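Glypican-1 (Homo sapiens, PDB 4YWT) bears heparan sulfate chains at the cell surface and, through them, binds alpha-4(V) collagen and takes part in Schwann cell myelination. Local coordinates at residues G39-S44 with E74-R79; R168-L173 with L198-E203; R206-R211 with T318-A323. The protein carries 3 engineered substitutions. One frame throughout, in Å; residues are numbered along the deposited sequence.

How the contacts relate
From the N terminus, contact 1 comes first. It closes the loop from residue 39 to residue 79 and ties the loop after helix 32-39 to the start of the long helix 70-129. Contact 2 follows, folding the loop before helix 204-236 back onto helix 158-177. Contact 3 then closes the longest span, from helix 204-236 to helix 316-328. The three are in series along the chain, with none nested and none crossed. Contact 1 lies on the opposite side of the chain's centre from contacts 2 and 3, its centre about 79 Å from that of contact 2. Contacts 2 and 3 are neighbours, centres about 12 Å apart, and touch where the ring of Phe201 packs on the backbone of Ala323.

Contact 1 of 3, residues G39-S44 with E74-R79; sequences GAKGFS and ENLANR
A type I beta turn from Gly39 to Gly42 lies in the connection between helix 32-39 and helix 70-129. Lys41 in the turn and Phe43 just after it meet Asn75 and Arg79 of helix 70-129. The turn is held by the bond from Gly42 N to Gly39 O. The positive phi of Gly42 suits a glycine there. Phe43 lies flat against Asn75. The CB of Asn75 sits over one face of the ring, 3.6 Å from its centroid and 16° off the normal, a CH-pi contact. The amide continues the stack, its plane 12° from that of the ring, with Asn75 CG 3.4 Å from Phe43 CE1. Asn75 ND2 gives a hydrogen bond to Tyr38 OH, which probably limits rotation of the amide on Phe43. The Tyr38 ring also meets that of Phe43.

Arg79 comes from one helical turn further on. Its CG is anti to the backbone N (chi1 -178°), and bends at chi2 and chi3 fold the chain so that the guanidinium reaches the turn. Arg79 NH1 gives a weak hydrogen bond of 3.0 Å to Lys41 O. The NH2 of Arg79 is modelled only 2.4 Å from the same Lys41 O, a length too short to trust. Phe43 CE2 lies over a guanidinium face, 3.7 Å from Arg79 CZ, while Arg79 NH2 approaches the ring obliquely. Lys41 CB lies alongside, 3.2 Å from Arg79 NH1.

Lys41 NZ comes within 4.0 Å of Arg79 NH1, a pairing of like charges. The hydrogen bond of Lys41 NZ with Tyr254 OH and a long, weak ion pair with Glu83 probably offset that cost. The guanidinium meets a backbone oxygen at its edge and Phe43 at its face, so one side chain serves both the polar and the aromatic part.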
loop_
_atom_site.group_PDB
_atom_site.type_symbol
_atom_site.label_atom_id
_atom_site.label_comp_id
_atom_site.label_asym_id
_atom_site.label_seq_id
_atom_site.Cartn_x
_atom_site.Cartn_y
_atom_site.Cartn_z
ATOM N N GLY A 39 -6.343 -40.554 -6.721
ATOM C CA GLY A 39 -5.342 -41.267 -5.948
ATOM C C GLY A 39 -4.036 -40.508 -5.809
ATOM O O GLY A 39 -3.416 -40.509 -4.746
ATOM N N ALA A 40 -3.619 -39.850 -6.888
ATOM C CA ALA A 40 -2.394 -39.057 -6.886
ATOM C C ALA A 40 -2.569 -37.793 -6.052
ATOM O O ALA A 40 -1.618 -37.045 -5.826
ATOM C CB ALA A 40 -1.987 -38.703 -8.309
ATOM N N LYS A 41 -3.797 -37.563 -5.598
ATOM C CA LYS A 41 -4.113 -36.411 -4.771
ATOM C C LYS A 41 -4.172 -36.781 -3.291
ATOM O O LYS A 41 -4.663 -36.009 -2.468
ATOM C CB LYS A 41 -5.435 -35.787 -5.219
ATOM C CG LYS A 41 -5.315 -34.955 -6.484
ATOM C CD LYS A 41 -6.655 -34.382 -6.905
ATOM C CE LYS A 41 -6.472 -33.209 -7.853
ATOM N NZ LYS A 41 -5.771 -32.071 -7.191
ATOM N N GLY A 42 -3.673 -37.968 -2.959
ATOM C CA GLY A 42 -3.540 -38.378 -1.573
ATOM C C GLY A 42 -4.796 -38.950 -0.940
ATOM O O GLY A 42 -4.981 -38.860 0.272
ATOM N N PHE A 43 -5.657 -39.544 -1.759
ATOM C CA PHE A 43 -6.869 -40.178 -1.254
ATOM C C PHE A 43 -6.899 -41.653 -1.646
ATOM O O PHE A 43 -6.197 -42.070 -2.566
ATOM C CB PHE A 43 -8.115 -39.466 -1.778
ATOM C CG PHE A 43 -8.180 -38.009 -1.424
ATOM C CD1 PHE A 43 -8.358 -37.608 -0.110
ATOM C CD2 PHE A 43 -8.085 -37.039 -2.408
ATOM C CE1 PHE A 43 -8.422 -36.267 0.217
ATOM C CE2 PHE A 43 -8.151 -35.697 -2.089
ATOM C CZ PHE A 43 -8.322 -35.310 -0.774
ATOM N N SER A 44 -7.710 -42.438 -0.940
ATOM C CA SER A 44 -7.774 -43.880 -1.165
ATOM C C SER A 44 -8.274 -44.226 -2.563
ATOM O O SER A 44 -9.306 -43.725 -3.007
ATOM C CB SER A 44 -8.675 -44.544 -0.121
ATOM O OG SER A 44 -8.060 -44.561 1.155
ATOM N N GLU A 74 -16.597 -35.042 -1.261
ATOM C CA GLU A 74 -16.185 -34.246 -0.110
ATOM C C GLU A 74 -14.686 -33.947 -0.143
ATOM O O GLU A 74 -14.267 -32.794 0.017
ATOM C CB GLU A 74 -16.550 -34.959 1.194
ATOM C CG GLU A 74 -18.042 -34.979 1.493
ATOM C CD GLU A 74 -18.374 -35.751 2.756
ATOM O OE1 GLU A 74 -17.505 -36.504 3.242
ATOM O OE2 GLU A 74 -19.504 -35.599 3.267
ATOM N N ASN A 75 -13.887 -34.990 -0.357
ATOM C CA ASN A 75 -12.436 -34.851 -0.429
ATOM C C ASN A 75 -11.995 -33.862 -1.505
ATOM O O ASN A 75 -11.159 -32.989 -1.256
ATOM C CB ASN A 75 -11.784 -36.212 -0.680
ATOM C CG ASN A 75 -11.712 -37.065 0.572
ATOM O OD1 ASN A 75 -11.604 -36.548 1.684
ATOM N ND2 ASN A 75 -11.765 -38.381 0.398
ATOM N N LEU A 76 -12.563 -34.000 -2.698
ATOM C CA LEU A 76 -12.237 -33.110 -3.806
ATOM C C LEU A 76 -12.686 -31.679 -3.522
ATOM O O LEU A 76 -12.021 -30.721 -3.923
ATOM C CB LEU A 76 -12.868 -33.619 -5.103
ATOM C CG LEU A 76 -12.242 -34.890 -5.682
ATOM C CD1 LEU A 76 -13.021 -35.372 -6.896
ATOM C CD2 LEU A 76 -10.781 -34.653 -6.039
ATOM N N ALA A 77 -13.814 -31.539 -2.827
ATOM C CA ALA A 77 -14.294 -30.223 -2.413
ATOM C C ALA A 77 -13.278 -29.547 -1.494
ATOM O O ALA A 77 -12.842 -28.414 -1.751
ATOM C CB ALA A 77 -15.642 -30.342 -1.723
ATOM N N ASN A 78 -12.906 -30.253 -0.427
ATOM C CA ASN A 78 -11.866 -29.794 0.488
ATOM C C ASN A 78 -10.596 -29.397 -0.256
ATOM O O ASN A 78 -9.998 -28.348 0.013
ATOM C CB ASN A 78 -11.542 -30.880 1.517
ATOM C CG ASN A 78 -12.203 -30.632 2.859
ATOM O OD1 ASN A 78 -13.411 -30.811 3.014
ATOM N ND2 ASN A 78 -11.407 -30.228 3.844
ATOM N N ARG A 79 -10.202 -30.243 -1.204
ATOM C CA ARG A 79 -9.002 -30.007 -1.996
ATOM C C ARG A 79 -9.076 -28.696 -2.772
ATOM O O ARG A 79 -8.208 -27.837 -2.629
ATOM C CB ARG A 79 -8.760 -31.165 -2.963
ATOM C CG ARG A 79 -7.496 -31.005 -3.785
ATOM C CD ARG A 79 -6.293 -30.832 -2.874
ATOM N NE ARG A 79 -6.150 -31.954 -1.952
ATOM C CZ ARG A 79 -5.506 -33.077 -2.246
ATOM N NH1 ARG A 79 -4.936 -33.217 -3.434
ATOM N NH2 ARG A 79 -5.422 -34.053 -1.354
#

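Contact 2 of 3, residues R168-L173 with L198-E203; sequences RLLERL and LRPFGE
Phe201 packs on Leu169, Leu170 and Leu173 of helix 158-177, and Pro200 beside it meets Leu170. The contacts across the two segments are apolar. Phe201 has its CG anti to the carbonyl carbon (chi1 -68°), which sends the ring out toward the helix with its far end leading. Its CE2 lies 3.8 Å from Leu170 CB, and that approach is oblique to the ring. Leu173 comes differently: its CD1 meets the edge, in the ring plane, 4.0 Å from Phe201 CE1. Leu169 CD2 stands obliquely at 4.4 Å from Phe201 CZ and is the most distant of the three leucine partners. Pro200 adds one touch, its ring CG 4.2 Å from Leu170 CD2. Leu170 thus serves both partners, by its CB for the phenylalanine and by one branch end for the proline.

Backbone bonding lies within each segment. Residues 199 to 202 form a type I beta turn, with Gly202 N bonded to Arg199 O. Pro200 and Phe201 are its two central residues, which places their side chains next to each other, facing helix 158-177.

Ionic pairing takes no part in the contact: the salt bridge between Arg168 and Glu171 lies within helix 158-177.

The contact is mostly buried among helices at one end of the molecule. Phe201 also touches Ala323 and Leu327 of helix 316-328, and its ring meets that of Trp166 on helix 158-177. Leu327 packs on Leu173 and Pro200 as well. Leu334 of helix 331-334 packs on Leu170 and Pro200. The turn packs between helix 158-177, helix 316-328 and helix 331-334, just before the chain enters helix 204-236.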
loop_
_atom_site.group_PDB
_atom_site.type_symbol
_atom_site.label_atom_id
_atom_site.label_comp_id
_atom_site.label_asym_id
_atom_site.label_seq_id
_atom_site.Cartn_x
_atom_site.Cartn_y
_atom_site.Cartn_z
ATOM N N ARG A 168 15.272 32.376 19.686
ATOM C CA ARG A 168 16.343 32.042 20.621
ATOM C C ARG A 168 17.718 32.094 19.955
ATOM O O ARG A 168 18.691 32.568 20.555
ATOM C CB ARG A 168 16.104 30.660 21.230
ATOM C CG ARG A 168 14.725 30.472 21.859
ATOM C CD ARG A 168 14.537 31.310 23.124
ATOM N NE ARG A 168 14.164 32.693 22.838
ATOM C CZ ARG A 168 12.923 33.099 22.584
ATOM N NH1 ARG A 168 11.925 32.227 22.579
ATOM N NH2 ARG A 168 12.680 34.379 22.336
ATOM N N LEU A 169 17.794 31.618 18.715
ATOM C CA LEU A 169 19.056 31.632 17.984
ATOM C C LEU A 169 19.526 33.059 17.728
ATOM O O LEU A 169 20.716 33.348 17.818
ATOM C CB LEU A 169 18.934 30.880 16.660
ATOM C CG LEU A 169 20.256 30.739 15.901
ATOM C CD1 LEU A 169 21.258 29.948 16.730
ATOM C CD2 LEU A 169 20.046 30.093 14.542
ATOM N N LEU A 170 18.590 33.948 17.407
ATOM C CA LEU A 170 18.923 35.351 17.199
ATOM C C LEU A 170 19.425 35.966 18.499
ATOM O O LEU A 170 20.408 36.714 18.502
ATOM C CB LEU A 170 17.718 36.132 16.669
ATOM C CG LEU A 170 17.906 37.647 16.548
ATOM C CD1 LEU A 170 19.062 37.978 15.614
ATOM C CD2 LEU A 170 16.626 38.313 16.071
ATOM N N GLU A 171 18.753 35.640 19.603
ATOM C CA GLU A 171 19.205 36.088 20.920
ATOM C C GLU A 171 20.653 35.678 21.188
ATOM O O GLU A 171 21.520 36.530 21.417
ATOM C CB GLU A 171 18.304 35.531 22.025
ATOM C CG GLU A 171 16.855 35.970 21.945
ATOM C CD GLU A 171 16.017 35.403 23.077
ATOM O OE1 GLU A 171 16.426 34.379 23.663
ATOM O OE2 GLU A 171 14.952 35.981 23.379
ATOM N N ARG A 172 20.907 34.371 21.148
ATOM C CA ARG A 172 22.236 33.830 21.437
ATOM C C ARG A 172 23.316 34.388 20.509
ATOM O O ARG A 172 24.383 34.810 20.963
ATOM C CB ARG A 172 22.217 32.303 21.348
ATOM C CG ARG A 172 21.428 31.625 22.457
ATOM C CD ARG A 172 21.430 30.113 22.294
ATOM N NE ARG A 172 22.781 29.561 22.331
ATOM C CZ ARG A 172 23.425 29.233 23.447
ATOM N NH1 ARG A 172 22.842 29.402 24.626
ATOM N NH2 ARG A 172 24.653 28.735 23.383
ATOM N N LEU A 173 23.032 34.389 19.210
ATOM C CA LEU A 173 23.984 34.878 18.220
ATOM C C LEU A 173 24.296 36.358 18.423
ATOM O O LEU A 173 25.444 36.781 18.275
ATOM C CB LEU A 173 23.456 34.640 16.802
ATOM C CG LEU A 173 23.565 33.203 16.287
ATOM C CD1 LEU A 173 22.912 33.061 14.924
ATOM C CD2 LEU A 173 25.017 32.771 16.224
ATOM N N LEU A 198 13.153 42.936 10.263
ATOM C CA LEU A 198 14.025 43.603 9.309
ATOM C C LEU A 198 14.649 42.441 8.548
ATOM O O LEU A 198 15.428 42.622 7.611
ATOM C CB LEU A 198 15.076 44.501 9.981
ATOM C CG LEU A 198 16.312 43.957 10.714
ATOM C CD1 LEU A 198 17.471 43.669 9.768
ATOM C CD2 LEU A 198 16.758 44.950 11.777
ATOM N N ARG A 199 14.263 41.242 8.984
ATOM C CA ARG A 199 14.748 39.974 8.450
ATOM C C ARG A 199 16.268 39.860 8.503
ATOM O O ARG A 199 16.935 39.887 7.468
ATOM C CB ARG A 199 14.241 39.774 7.021
ATOM C CG ARG A 199 12.818 39.238 6.965
ATOM C CD ARG A 199 12.066 39.742 5.748
ATOM N NE ARG A 199 10.815 39.014 5.548
ATOM C CZ ARG A 199 10.130 39.003 4.411
ATOM N NH1 ARG A 199 10.570 39.687 3.363
ATOM N NH2 ARG A 199 9.003 38.311 4.320
ATOM N N PRO A 200 16.821 39.733 9.722
ATOM C CA PRO A 200 18.270 39.610 9.907
ATOM C C PRO A 200 18.827 38.328 9.294
ATOM O O PRO A 200 19.980 38.312 8.867
ATOM C CB PRO A 200 18.431 39.601 11.431
ATOM C CG PRO A 200 17.124 39.111 11.946
ATOM C CD PRO A 200 16.093 39.646 11.001
ATOM N N PHE A 201 18.021 37.271 9.257
ATOM C CA PHE A 201 18.456 35.998 8.689
ATOM C C PHE A 201 18.128 35.892 7.201
ATOM O O PHE A 201 18.377 34.859 6.576
ATOM C CB PHE A 201 17.819 34.826 9.436
ATOM C CG PHE A 201 18.309 34.660 10.846
ATOM C CD1 PHE A 201 19.635 34.352 11.104
ATOM C CD2 PHE A 201 17.436 34.785 11.914
ATOM C CE1 PHE A 201 20.085 34.190 12.402
ATOM C CE2 PHE A 201 17.880 34.622 13.215
ATOM C CZ PHE A 201 19.205 34.325 13.459
ATOM N N GLY A 202 17.561 36.954 6.639
ATOM C CA GLY A 202 17.189 36.962 5.237
ATOM C C GLY A 202 15.878 36.242 4.975
ATOM O O GLY A 202 14.971 36.262 5.809
ATOM N N GLU A 203 15.778 35.606 3.813
ATOM C CA GLU A 203 14.554 34.920 3.414
ATOM C C GLU A 203 14.573 33.451 3.824
ATOM O O GLU A 203 13.571 32.748 3.695
ATOM C CB GLU A 203 14.347 35.028 1.901
ATOM C CG GLU A 203 15.064 36.200 1.252
ATOM C CD GLU A 203 14.836 36.261 -0.246
ATOM O OE1 GLU A 203 13.767 36.750 -0.668
ATOM O OE2 GLU A 203 15.723 35.813 -1.003
#

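Contact 3 of 3, residues R206-R211 with T318-A323; sequences RELRLR and TWLAEA
Trp319 of helix 316-328 is the centre of this contact, pressed against Glu207, Leu208 and Arg211 of helix 204-236. The tight part is the indole. Glu207 CB lies over one face of the six-membered ring, 3.9 Å from its centroid and 19° off the normal, a CH-pi contact. Glu207 CG follows at 3.8 Å from Trp319 CZ3. Arg211, one turn on, runs extended to its NE, which comes to 3.5 Å from Trp319 CZ2. This nitrogen is oblique to the indole, and the side chains cross at about a right angle. A bend at chi2 turns the Glu207 carboxylate to Arg211. There Arg211 NE gives OE2 of Glu207 a hydrogen bond of 3.2 Å, with an N-H...O angle of 152°, within a salt bridge. The pair probably lowers the cost of holding the arginine in a buried position, and probably steadies both alkyl chains against the indole.

A second apolar patch lies along the helix interface. Leu208 CB is 4.3 Å from Trp319 CB, and Leu208 CD1 approaches the indole obliquely. Leu208 CD2 meets Leu320 CD2 at 4.0 Å, the two side chains crossing at a slant. Leu208 also touches Leu162, and Leu320 touches Phe165 and Trp166, all on helix 158-177.

The looser side is at Glu322, which is partly exposed. Its first bond points to the other helix, yet the side chain does not touch 206-211. Pro365, from a loop, packs on both Trp319 and Glu322.

The axes of the two short helical segments pass 10.0 Å apart at 159°. They form a nearly antiparallel helix pair within the elongated, mainly alpha-helical fold of glypicans.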
loop_
_atom_site.group_PDB
_atom_site.type_symbol
_atom_site.label_atom_id
_atom_site.label_comp_id
_atom_site.label_asym_id
_atom_site.label_seq_id
_atom_site.Cartn_x
_atom_site.Cartn_y
_atom_site.Cartn_z
ATOM N N ARG A 206 11.829 31.843 6.143
ATOM C CA ARG A 206 10.545 31.680 5.470
ATOM C C ARG A 206 10.572 30.498 4.501
ATOM O O ARG A 206 9.679 29.644 4.521
ATOM C CB ARG A 206 10.163 32.964 4.729
ATOM C CG ARG A 206 8.894 32.845 3.903
ATOM C CD ARG A 206 8.528 34.169 3.256
ATOM N NE ARG A 206 7.420 34.028 2.317
ATOM C CZ ARG A 206 7.495 34.324 1.024
ATOM N NH1 ARG A 206 8.628 34.787 0.513
ATOM N NH2 ARG A 206 6.438 34.161 0.241
ATOM N N GLU A 207 11.600 30.460 3.657
ATOM C CA GLU A 207 11.804 29.355 2.726
ATOM C C GLU A 207 11.798 28.023 3.465
ATOM O O GLU A 207 11.088 27.086 3.079
ATOM C CB GLU A 207 13.122 29.529 1.964
ATOM C CG GLU A 207 13.087 30.601 0.889
ATOM C CD GLU A 207 12.197 30.227 -0.280
ATOM O OE1 GLU A 207 11.689 31.144 -0.960
ATOM O OE2 GLU A 207 12.011 29.015 -0.523
ATOM N N LEU A 208 12.581 27.955 4.538
ATOM C CA LEU A 208 12.640 26.762 5.370
ATOM C C LEU A 208 11.269 26.429 5.945
ATOM O O LEU A 208 10.874 25.266 5.968
ATOM C CB LEU A 208 13.651 26.936 6.505
ATOM C CG LEU A 208 13.829 25.705 7.395
ATOM C CD1 LEU A 208 14.265 24.504 6.561
ATOM C CD2 LEU A 208 14.820 25.975 8.515
ATOM N N ARG A 209 10.548 27.451 6.402
ATOM C CA ARG A 209 9.216 27.245 6.966
ATOM C C ARG A 209 8.296 26.561 5.961
ATOM O O ARG A 209 7.790 25.464 6.213
ATOM C CB ARG A 209 8.594 28.571 7.412
ATOM C CG ARG A 209 7.286 28.395 8.175
ATOM C CD ARG A 209 6.628 29.726 8.528
ATOM N NE ARG A 209 5.860 30.283 7.417
ATOM C CZ ARG A 209 6.215 31.359 6.723
ATOM N NH1 ARG A 209 7.330 32.009 7.026
ATOM N NH2 ARG A 209 5.452 31.790 5.728
ATOM N N LEU A 210 8.097 27.214 4.819
ATOM C CA LEU A 210 7.213 26.701 3.779
ATOM C C LEU A 210 7.626 25.302 3.323
ATOM O O LEU A 210 6.830 24.349 3.381
ATOM C CB LEU A 210 7.198 27.656 2.583
ATOM C CG LEU A 210 6.568 29.031 2.816
ATOM C CD1 LEU A 210 6.900 29.974 1.671
ATOM C CD2 LEU A 210 5.062 28.907 2.992
ATOM N N ARG A 211 8.878 25.187 2.886
ATOM C CA ARG A 211 9.385 23.934 2.337
ATOM C C ARG A 211 9.284 22.779 3.327
ATOM O O ARG A 211 8.798 21.705 2.976
ATOM C CB ARG A 211 10.832 24.102 1.874
ATOM C CG ARG A 211 10.968 24.954 0.625
ATOM C CD ARG A 211 12.413 25.085 0.182
ATOM N NE ARG A 211 12.521 25.861 -1.049
ATOM C CZ ARG A 211 12.405 25.347 -2.269
ATOM N NH1 ARG A 211 12.516 26.131 -3.333
ATOM N NH2 ARG A 211 12.177 24.049 -2.426
ATOM N N THR A 318 21.447 23.613 4.440
ATOM C CA THR A 318 21.764 24.621 3.435
ATOM C C THR A 318 21.045 25.931 3.744
ATOM O O THR A 318 21.638 27.013 3.677
ATOM C CB THR A 318 21.383 24.150 2.019
ATOM O OG1 THR A 318 19.956 24.089 1.897
ATOM C CG2 THR A 318 21.974 22.778 1.738
ATOM N N TRP A 319 19.765 25.826 4.093
ATOM C CA TRP A 319 18.974 26.997 4.446
ATOM C C TRP A 319 19.442 27.595 5.765
ATOM O O TRP A 319 19.478 28.820 5.917
ATOM C CB TRP A 319 17.487 26.648 4.522
ATOM C CG TRP A 319 16.908 26.254 3.204
ATOM C CD1 TRP A 319 16.529 25.003 2.816
ATOM C CD2 TRP A 319 16.658 27.115 2.086
ATOM N NE1 TRP A 319 16.047 25.033 1.529
ATOM C CE2 TRP A 319 16.118 26.317 1.058
ATOM C CE3 TRP A 319 16.835 28.483 1.857
ATOM C CZ2 TRP A 319 15.751 26.842 -0.181
ATOM C CZ3 TRP A 319 16.472 29.003 0.627
ATOM C CH2 TRP A 319 15.935 28.184 -0.376
ATOM N N LEU A 320 19.800 26.737 6.717
ATOM C CA LEU A 320 20.370 27.227 7.971
ATOM C C LEU A 320 21.639 28.046 7.709
ATOM O O LEU A 320 21.792 29.169 8.207
ATOM C CB LEU A 320 20.673 26.066 8.921
ATOM C CG LEU A 320 19.474 25.267 9.437
ATOM C CD1 LEU A 320 19.929 24.182 10.402
ATOM C CD2 LEU A 320 18.455 26.184 10.098
ATOM N N ALA A 321 22.534 27.477 6.907
ATOM C CA ALA A 321 23.787 28.129 6.544
ATOM C C ALA A 321 23.543 29.454 5.828
ATOM O O ALA A 321 24.251 30.439 6.067
ATOM C CB ALA A 321 24.629 27.206 5.673
ATOM N N GLU A 322 22.542 29.478 4.952
ATOM C CA GLU A 322 22.204 30.704 4.236
ATOM C C GLU A 322 21.697 31.773 5.207
ATOM O O GLU A 322 22.029 32.958 5.076
ATOM C CB GLU A 322 21.162 30.425 3.151
ATOM C CG GLU A 322 20.816 31.637 2.299
ATOM C CD GLU A 322 20.185 31.258 0.974
ATOM O OE1 GLU A 322 20.706 30.337 0.308
ATOM O OE2 GLU A 322 19.171 31.882 0.595
ATOM N N ALA A 323 20.906 31.345 6.187
ATOM C CA ALA A 323 20.398 32.252 7.211
ATOM C C ALA A 323 21.534 32.847 8.037
ATOM O O ALA A 323 21.547 34.050 8.320
ATOM C CB ALA A 323 19.416 31.532 8.114
#